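Local coordinates for protein BRIC1 (Synthetic construct, PDB 6FF6) that is a computationally designed repeat protein with a novel, corrugated architecture, built from helical units that probably resemble Hpt domains, at residues Y23-M37 against A60-F73. Residues are numbered along the deposited sequence; the frame is centred on the assembly and turned at random.
Sequences YQTFFDEADELLADM and AAHSIKGGAGTFGF
In the antiparallel pair of helices 23-42 and 51-71, part of an Hpt-like helical bundle, Phe26 is an aromatic knob packed against the backbone of Gly67. The N-to-C directions of the two short segments, 23-37 and 60-71, lie at 157° to each other, with axes 9.6 Å apart at closest approach, and no hydrogen bond joins them, so apolar packing makes the contact. Phe26 sits in the hole formed by Ile64, Gly67, Ala68 and Phe71. With CG anti to the backbone N (chi1 169°), its ring reaches across until Phe26 CE1 lies 3.5 Å from Gly67 CA; with no side chain on Gly67, the ring packs directly against its backbone. Gly67 C sits over one ring face near the rim, Ala30 CB over the opposite one, while Ile64 O comes up at the edge.

The reciprocal knob is Ile64, held among Phe26, Ala30, Leu33 and Leu34. Ile64 CD1 meets Leu34 CD2 at 3.8 Å, and Ile64 CG1 touches Leu33 CD1. Val80 of helix 74-92 also touches Ile64, and Leu116 of helix 99-121 touches Phe26 and Ala30, placing this layer in the bundle core. Farther along, Ala60 CB packs against Leu33 CD2 and lies 3.5 Å from Met37 CG.

At the other end Tyr23, Phe26, Phe27, Phe71 and Phe73 form an aromatic cluster. Helix 51-71 stops in a Schellman motif, where Gly72 adopts positive phi, and Phe73, the N-cap residue of the next helix, turns back toward helix 23-42. Tyr119 stacks on the Phe73 ring. The rings of Phe27 and Phe73 meet rim to rim, whereas Phe73 and Tyr23 make a T-shaped pair with planes at 88°: the Phe73 edge points at the tyrosine face, and Phe73 CZ lies 3.6 Å from Tyr23 CE2.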
loop_
_atom_site.group_PDB
_atom_site.type_symbol
_atom_site.label_atom_id
_atom_site.label_comp_id
_atom_site.label_asym_id
_atom_site.label_seq_id
_atom_site.Cartn_x
_atom_site.Cartn_y
_atom_site.Cartn_z
ATOM N N TYR A 23 12.057 7.497 -2.320
ATOM C CA TYR A 23 11.903 6.050 -2.472
ATOM C C TYR A 23 13.074 5.442 -3.260
ATOM O O TYR A 23 13.728 4.531 -2.751
ATOM C CB TYR A 23 10.569 5.745 -3.192
ATOM C CG TYR A 23 9.372 5.359 -2.340
ATOM C CD1 TYR A 23 8.994 6.124 -1.239
ATOM C CD2 TYR A 23 8.538 4.305 -2.715
ATOM C CE1 TYR A 23 7.873 5.792 -0.475
ATOM C CE2 TYR A 23 7.402 3.978 -1.972
ATOM C CZ TYR A 23 7.073 4.723 -0.850
ATOM O OH TYR A 23 5.960 4.400 -0.103
ATOM N N GLN A 24 13.347 5.959 -4.485
ATOM C CA GLN A 24 14.396 5.451 -5.388
ATOM C C GLN A 24 15.808 5.512 -4.799
ATOM O O GLN A 24 16.617 4.636 -5.094
ATOM C CB GLN A 24 14.348 6.125 -6.773
ATOM C CG GLN A 24 15.078 5.337 -7.885
ATOM C CD GLN A 24 14.555 3.923 -8.109
ATOM O OE1 GLN A 24 13.344 3.673 -8.192
ATOM N NE2 GLN A 24 15.464 2.961 -8.216
ATOM N N THR A 25 16.094 6.518 -3.960
ATOM C CA THR A 25 17.392 6.643 -3.304
ATOM C C THR A 25 17.577 5.439 -2.400
ATOM O O THR A 25 18.631 4.797 -2.445
ATOM C CB THR A 25 17.531 8.008 -2.612
ATOM O OG1 THR A 25 17.574 9.025 -3.617
ATOM C CG2 THR A 25 18.781 8.106 -1.760
ATOM N N PHE A 26 16.527 5.087 -1.645
ATOM C CA PHE A 26 16.551 3.907 -0.794
ATOM C C PHE A 26 16.735 2.632 -1.621
ATOM O O PHE A 26 17.608 1.848 -1.300
ATOM C CB PHE A 26 15.292 3.823 0.063
ATOM C CG PHE A 26 15.133 2.492 0.768
ATOM C CD1 PHE A 26 15.960 2.145 1.831
ATOM C CD2 PHE A 26 14.147 1.597 0.379
ATOM C CE1 PHE A 26 15.808 0.923 2.484
ATOM C CE2 PHE A 26 13.985 0.376 1.048
ATOM C CZ PHE A 26 14.818 0.050 2.095
ATOM N N PHE A 27 15.945 2.446 -2.693
ATOM C CA PHE A 27 16.027 1.268 -3.568
ATOM C C PHE A 27 17.393 1.056 -4.178
ATOM O O PHE A 27 17.844 -0.079 -4.254
ATOM C CB PHE A 27 14.956 1.292 -4.675
ATOM C CG PHE A 27 13.539 1.248 -4.168
ATOM C CD1 PHE A 27 13.132 0.258 -3.271
ATOM C CD2 PHE A 27 12.606 2.189 -4.585
ATOM C CE1 PHE A 27 11.835 0.248 -2.753
ATOM C CE2 PHE A 27 11.300 2.176 -4.073
ATOM C CZ PHE A 27 10.917 1.198 -3.170
ATOM N N ASP A 28 18.071 2.138 -4.596
ATOM C CA ASP A 28 19.406 2.049 -5.176
ATOM C C ASP A 28 20.411 1.665 -4.114
ATOM O O ASP A 28 21.197 0.750 -4.340
ATOM C CB ASP A 28 19.785 3.352 -5.886
ATOM C CG ASP A 28 18.938 3.682 -7.115
ATOM O OD1 ASP A 28 18.215 2.778 -7.604
ATOM O OD2 ASP A 28 18.998 4.842 -7.586
ATOM N N GLU A 29 20.341 2.297 -2.929
ATOM C CA GLU A 29 21.222 1.998 -1.798
ATOM C C GLU A 29 21.044 0.563 -1.317
ATOM O O GLU A 29 22.038 -0.156 -1.131
ATOM C CB GLU A 29 20.917 2.928 -0.629
ATOM C CG GLU A 29 21.831 4.129 -0.504
ATOM C CD GLU A 29 21.353 5.126 0.535
ATOM O OE1 GLU A 29 20.810 4.691 1.578
ATOM O OE2 GLU A 29 21.513 6.346 0.302
ATOM N N ALA A 30 19.774 0.148 -1.102
ATOM C CA ALA A 30 19.438 -1.185 -0.619
ATOM C C ALA A 30 19.927 -2.281 -1.544
ATOM O O ALA A 30 20.427 -3.295 -1.063
ATOM C CB ALA A 30 17.957 -1.307 -0.390
ATOM N N ASP A 31 19.829 -2.069 -2.862
ATOM C CA ASP A 31 20.307 -3.020 -3.870
ATOM C C ASP A 31 21.796 -3.230 -3.723
ATOM O O ASP A 31 22.257 -4.374 -3.764
ATOM C CB ASP A 31 20.011 -2.497 -5.281
ATOM C CG ASP A 31 18.605 -2.743 -5.785
ATOM O OD1 ASP A 31 17.916 -3.662 -5.238
ATOM O OD2 ASP A 31 18.192 -2.044 -6.743
ATOM N N GLU A 32 22.535 -2.114 -3.548
ATOM C CA GLU A 32 23.984 -2.073 -3.356
ATOM C C GLU A 32 24.334 -2.815 -2.086
ATOM O O GLU A 32 25.235 -3.651 -2.110
ATOM C CB GLU A 32 24.499 -0.625 -3.265
ATOM C CG GLU A 32 24.508 0.154 -4.574
ATOM C CD GLU A 32 24.862 1.634 -4.475
ATOM O OE1 GLU A 32 24.999 2.148 -3.339
ATOM O OE2 GLU A 32 24.994 2.286 -5.538
ATOM N N LEU A 33 23.597 -2.540 -0.985
ATOM C CA LEU A 33 23.824 -3.193 0.305
ATOM C C LEU A 33 23.622 -4.664 0.219
ATOM O O LEU A 33 24.391 -5.401 0.820
ATOM C CB LEU A 33 22.937 -2.630 1.415
ATOM C CG LEU A 33 23.276 -1.229 1.885
ATOM C CD1 LEU A 33 22.135 -0.624 2.711
ATOM C CD2 LEU A 33 24.603 -1.202 2.622
ATOM N N LEU A 34 22.609 -5.106 -0.523
ATOM C CA LEU A 34 22.326 -6.527 -0.646
ATOM C C LEU A 34 23.391 -7.258 -1.448
ATOM O O LEU A 34 23.735 -8.395 -1.121
ATOM C CB LEU A 34 20.911 -6.753 -1.189
ATOM C CG LEU A 34 19.768 -6.412 -0.231
ATOM C CD1 LEU A 34 18.436 -6.333 -0.986
ATOM C CD2 LEU A 34 19.733 -7.373 0.966
ATOM N N ALA A 35 23.976 -6.569 -2.427
ATOM C CA ALA A 35 25.086 -7.077 -3.241
ATOM C C ALA A 35 26.339 -7.233 -2.356
ATOM O O ALA A 35 27.062 -8.228 -2.461
ATOM C CB ALA A 35 25.356 -6.130 -4.380
ATOM N N ASP A 36 26.540 -6.286 -1.424
ATOM C CA ASP A 36 27.614 -6.326 -0.448
ATOM C C ASP A 36 27.406 -7.465 0.521
ATOM O O ASP A 36 28.327 -8.253 0.727
ATOM C CB ASP A 36 27.695 -4.994 0.305
ATOM C CG ASP A 36 28.305 -3.851 -0.507
ATOM O OD1 ASP A 36 28.839 -4.119 -1.633
ATOM O OD2 ASP A 36 28.255 -2.690 -0.027
ATOM N N MET A 37 26.176 -7.582 1.072
ATOM C CA MET A 37 25.752 -8.642 1.982
ATOM C C MET A 37 26.016 -9.998 1.387
ATOM O O MET A 37 26.542 -10.869 2.083
ATOM C CB MET A 37 24.254 -8.540 2.240
ATOM C CG MET A 37 23.898 -7.680 3.394
ATOM S SD MET A 37 22.234 -8.046 3.976
ATOM C CE MET A 37 22.309 -9.806 4.025
ATOM N N ALA A 60 24.704 -3.639 7.004
ATOM C CA ALA A 60 23.924 -3.529 5.776
ATOM C C ALA A 60 22.462 -3.838 6.075
ATOM O O ALA A 60 21.592 -3.105 5.622
ATOM C CB ALA A 60 24.466 -4.477 4.728
ATOM N N ALA A 61 22.190 -4.869 6.884
ATOM C CA ALA A 61 20.814 -5.230 7.278
ATOM C C ALA A 61 20.184 -4.119 8.127
ATOM O O ALA A 61 19.058 -3.733 7.892
ATOM C CB ALA A 61 20.806 -6.551 8.040
ATOM N N HIS A 62 20.937 -3.555 9.059
ATOM C CA HIS A 62 20.437 -2.476 9.896
ATOM C C HIS A 62 20.054 -1.252 9.051
ATOM O O HIS A 62 18.974 -0.671 9.278
ATOM C CB HIS A 62 21.486 -2.120 10.946
ATOM C CG HIS A 62 20.978 -1.169 11.975
ATOM N ND1 HIS A 62 20.924 0.197 11.730
ATOM C CD2 HIS A 62 20.533 -1.408 13.226
ATOM C CE1 HIS A 62 20.454 0.739 12.838
ATOM N NE2 HIS A 62 20.194 -0.185 13.764
ATOM N N SER A 63 20.925 -0.874 8.069
ATOM C CA SER A 63 20.640 0.246 7.176
ATOM C C SER A 63 19.332 0.037 6.390
ATOM O O SER A 63 18.499 0.945 6.332
ATOM C CB SER A 63 21.800 0.494 6.227
ATOM O OG SER A 63 22.942 0.907 6.958
ATOM N N ILE A 64 19.144 -1.156 5.823
ATOM C CA ILE A 64 17.933 -1.492 5.089
ATOM C C ILE A 64 16.682 -1.427 6.001
ATOM O O ILE A 64 15.646 -0.912 5.561
ATOM C CB ILE A 64 18.085 -2.850 4.378
ATOM C CG1 ILE A 64 19.133 -2.751 3.251
ATOM C CG2 ILE A 64 16.733 -3.347 3.850
ATOM C CD1 ILE A 64 19.656 -4.029 2.769
ATOM N N LYS A 65 16.785 -1.916 7.258
ATOM C CA LYS A 65 15.704 -1.877 8.248
ATOM C C LYS A 65 15.190 -0.454 8.449
ATOM O O LYS A 65 13.980 -0.247 8.471
ATOM C CB LYS A 65 16.201 -2.438 9.587
ATOM C CG LYS A 65 15.142 -2.557 10.678
ATOM C CD LYS A 65 15.509 -1.761 11.936
ATOM C CE LYS A 65 16.620 -2.354 12.773
ATOM N NZ LYS A 65 16.534 -1.926 14.198
ATOM N N GLY A 66 16.108 0.497 8.614
ATOM C CA GLY A 66 15.789 1.905 8.814
ATOM C C GLY A 66 14.915 2.472 7.716
ATOM O O GLY A 66 13.862 3.060 8.000
ATOM N N GLY A 67 15.336 2.257 6.465
ATOM C CA GLY A 67 14.594 2.688 5.286
ATOM C C GLY A 67 13.241 2.012 5.178
ATOM O O GLY A 67 12.233 2.669 4.913
ATOM N N ALA A 68 13.211 0.697 5.415
ATOM C CA ALA A 68 11.982 -0.096 5.381
ATOM C C ALA A 68 10.953 0.448 6.393
ATOM O O ALA A 68 9.787 0.638 6.036
ATOM C CB ALA A 68 12.278 -1.556 5.650
ATOM N N GLY A 69 11.418 0.791 7.597
ATOM C CA GLY A 69 10.584 1.411 8.618
ATOM C C GLY A 69 10.095 2.786 8.200
ATOM O O GLY A 69 8.904 3.089 8.336
ATOM N N THR A 70 11.007 3.617 7.662
ATOM C CA THR A 70 10.710 4.980 7.194
ATOM C C THR A 70 9.548 5.004 6.189
ATOM O O THR A 70 8.659 5.849 6.306
ATOM C CB THR A 70 11.980 5.641 6.606
ATOM O OG1 THR A 70 13.005 5.695 7.599
ATOM C CG2 THR A 70 11.731 7.044 6.095
ATOM N N PHE A 71 9.549 4.064 5.228
ATOM C CA PHE A 71 8.552 4.022 4.160
ATOM C C PHE A 71 7.408 3.037 4.362
ATOM O O PHE A 71 6.575 2.887 3.458
ATOM C CB PHE A 71 9.236 3.758 2.818
ATOM C CG PHE A 71 10.323 4.738 2.453
ATOM C CD1 PHE A 71 10.027 6.073 2.221
ATOM C CD2 PHE A 71 11.636 4.320 2.308
ATOM C CE1 PHE A 71 11.035 6.977 1.879
ATOM C CE2 PHE A 71 12.641 5.226 1.968
ATOM C CZ PHE A 71 12.335 6.547 1.750
ATOM N N GLY A 72 7.357 2.398 5.530
ATOM C CA GLY A 72 6.319 1.431 5.873
ATOM C C GLY A 72 6.390 0.116 5.119
ATOM O O GLY A 72 5.374 -0.573 4.977
ATOM N N PHE A 73 7.596 -0.266 4.649
ATOM C CA PHE A 73 7.821 -1.524 3.930
ATOM C C PHE A 73 7.849 -2.677 4.953
ATOM O O PHE A 73 8.901 -3.191 5.330
ATOM C CB PHE A 73 9.085 -1.445 3.061
ATOM C CG PHE A 73 9.123 -0.346 2.009
ATOM C CD1 PHE A 73 7.954 0.261 1.562
ATOM C CD2 PHE A 73 10.330 0.056 1.441
ATOM C CE1 PHE A 73 7.992 1.259 0.586
ATOM C CE2 PHE A 73 10.366 1.054 0.464
ATOM C CZ PHE A 73 9.199 1.640 0.039
#